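PDB 1JFX: lysozyme M1 from Streptomyces coelicolor, which hydrolyses the beta-1,4 linkages between N-acetylmuramic acid and N-acetylglucosamine in bacterial peptidoglycan, including where the muramic acid is N,6-O-diacetylated. Local coordinates for residues D122-Y127 / N152-K157. Sequence-based numbering, arbitrary orientation.
Sequences DFHARY and NGMAAK
On the outer, helical layer of this family 25 beta/alpha-barrel, one imidazole joins helix 113-131 to the loop that leads into strand 160-163: His-124 reaches across to Lys-157 and Met-154. With CG anti to the backbone N (chi1 171°), the His-124 ring stands out from the helix toward the loop. Lys-157 CB sits 4.0 Å from the centroid of the His-124 ring, over one face, in a CH-pi contact, and the extended lysine chain carries CD on over the same face, nearer the rim. Met-154 is bent at both chi2 and chi3, which brings its CE in obliquely, 3.7 Å from His-124 CB. Both ring nitrogens are engaged. The main partner of His-124 NE2 is Asp-134 OD1, just before strand 136-139; within the contact the same N-H gives only a weak, bent bond to Lys-157 O (3.2 Å, 129°). His-124 ND1 holds a water at 3.0 Å, which also accepts from Lys-157 NZ at 3.1 Å, so the ammonium end of the lysine reaches the ring only through that water. On another side of the helix, Phe-123 and Arg-126 pack on helix 72-81, while Tyr-127 touches Val-135, beside strand 136-139.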
loop_
_atom_site.group_PDB
_atom_site.type_symbol
_atom_site.label_atom_id
_atom_site.label_comp_id
_atom_site.label_asym_id
_atom_site.label_seq_id
_atom_site.Cartn_x
_atom_site.Cartn_y
_atom_site.Cartn_z
ATOM N N ASP A 122 1.516 -1.141 16.675
ATOM C CA ASP A 122 2.106 -2.467 16.808
ATOM C C ASP A 122 2.499 -3.028 15.442
ATOM O O ASP A 122 3.566 -3.637 15.295
ATOM C CB ASP A 122 1.137 -3.430 17.503
ATOM C CG ASP A 122 0.990 -3.150 18.996
ATOM O OD1 ASP A 122 1.778 -2.350 19.544
ATOM O OD2 ASP A 122 0.090 -3.761 19.621
ATOM N N PHE A 123 1.639 -2.844 14.446
ATOM C CA PHE A 123 1.951 -3.330 13.110
ATOM C C PHE A 123 3.192 -2.598 12.598
ATOM O O PHE A 123 4.112 -3.209 12.046
ATOM C CB PHE A 123 0.765 -3.117 12.153
ATOM C CG PHE A 123 0.920 -3.812 10.819
ATOM C CD1 PHE A 123 1.790 -3.317 9.844
ATOM C CD2 PHE A 123 0.205 -4.978 10.545
ATOM C CE1 PHE A 123 1.941 -3.987 8.608
ATOM C CE2 PHE A 123 0.341 -5.647 9.326
ATOM C CZ PHE A 123 1.213 -5.153 8.351
ATOM N N HIS A 124 3.232 -1.287 12.790
ATOM C CA HIS A 124 4.381 -0.525 12.338
ATOM C C HIS A 124 5.663 -0.983 13.047
ATOM O O HIS A 124 6.690 -1.196 12.410
ATOM C CB HIS A 124 4.157 0.982 12.570
ATOM C CG HIS A 124 5.377 1.815 12.319
ATOM N ND1 HIS A 124 6.428 1.882 13.213
ATOM C CD2 HIS A 124 5.746 2.560 11.249
ATOM C CE1 HIS A 124 7.391 2.627 12.699
ATOM N NE2 HIS A 124 7.005 3.049 11.508
ATOM N N ALA A 125 5.597 -1.151 14.364
ATOM C CA ALA A 125 6.779 -1.555 15.115
ATOM C C ALA A 125 7.307 -2.905 14.669
ATOM O O ALA A 125 8.518 -3.068 14.489
ATOM C CB ALA A 125 6.478 -1.595 16.601
ATOM N N ARG A 126 6.411 -3.871 14.481
ATOM C CA ARG A 126 6.857 -5.203 14.085
ATOM C C ARG A 126 7.331 -5.239 12.640
ATOM O O ARG A 126 8.320 -5.918 12.325
ATOM C CB ARG A 126 5.747 -6.233 14.313
ATOM C CG ARG A 126 6.143 -7.685 14.003
ATOM C CD ARG A 126 7.458 -8.122 14.688
ATOM N NE ARG A 126 7.506 -7.865 16.130
ATOM C CZ ARG A 126 7.318 -8.786 17.077
ATOM N NH1 ARG A 126 7.053 -10.052 16.764
ATOM N NH2 ARG A 126 7.438 -8.444 18.352
ATOM N N TYR A 127 6.655 -4.515 11.758
ATOM C CA TYR A 127 7.087 -4.514 10.367
ATOM C C TYR A 127 8.488 -3.897 10.276
ATOM O O TYR A 127 9.330 -4.375 9.504
ATOM C CB TYR A 127 6.107 -3.732 9.485
ATOM C CG TYR A 127 6.458 -3.855 8.024
ATOM C CD1 TYR A 127 6.314 -5.076 7.354
ATOM C CD2 TYR A 127 7.010 -2.778 7.323
ATOM C CE1 TYR A 127 6.729 -5.225 6.027
ATOM C CE2 TYR A 127 7.420 -2.914 5.996
ATOM C CZ TYR A 127 7.285 -4.144 5.356
ATOM O OH TYR A 127 7.736 -4.287 4.063
ATOM N N ASN A 152 -2.597 11.939 14.956
ATOM C CA ASN A 152 -1.382 12.488 14.346
ATOM C C ASN A 152 -0.155 11.614 14.664
ATOM O O ASN A 152 0.956 11.906 14.230
ATOM C CB ASN A 152 -1.104 13.914 14.862
ATOM C CG ASN A 152 0.126 14.554 14.201
ATOM O OD1 ASN A 152 0.144 14.793 12.991
ATOM N ND2 ASN A 152 1.158 14.832 14.997
ATOM N N GLY A 153 -0.375 10.530 15.398
ATOM C CA GLY A 153 0.714 9.670 15.825
ATOM C C GLY A 153 1.588 8.959 14.814
ATOM O O GLY A 153 2.672 8.470 15.162
ATOM N N MET A 154 1.136 8.878 13.571
ATOM C CA MET A 154 1.938 8.212 12.554
ATOM C C MET A 154 2.550 9.210 11.596
ATOM O O MET A 154 3.198 8.813 10.639
ATOM C CB MET A 154 1.088 7.209 11.758
ATOM C CG MET A 154 0.458 6.128 12.606
ATOM S SD MET A 154 1.675 5.166 13.540
ATOM C CE MET A 154 2.444 4.195 12.226
ATOM N N ALA A 155 2.364 10.507 11.853
ATOM C CA ALA A 155 2.906 11.528 10.953
ATOM C C ALA A 155 4.399 11.388 10.682
ATOM O O ALA A 155 4.845 11.564 9.544
ATOM C CB ALA A 155 2.601 12.932 11.499
ATOM N N ALA A 156 5.178 11.056 11.707
ATOM C CA ALA A 156 6.619 10.919 11.509
ATOM C C ALA A 156 7.054 9.472 11.353
ATOM O O ALA A 156 8.249 9.200 11.241
ATOM C CB ALA A 156 7.373 11.560 12.671
ATOM N N LYS A 157 6.095 8.552 11.324
ATOM C CA LYS A 157 6.416 7.127 11.226
ATOM C C LYS A 157 6.076 6.427 9.919
ATOM O O LYS A 157 6.785 5.515 9.517
ATOM C CB LYS A 157 5.716 6.351 12.337
ATOM C CG LYS A 157 6.277 6.542 13.730
ATOM C CD LYS A 157 5.501 5.652 14.684
ATOM C CE LYS A 157 6.120 5.597 16.059
ATOM N NZ LYS A 157 5.256 4.780 16.958
HETATM O O HOH W 1 5.524 1.847 16.080
#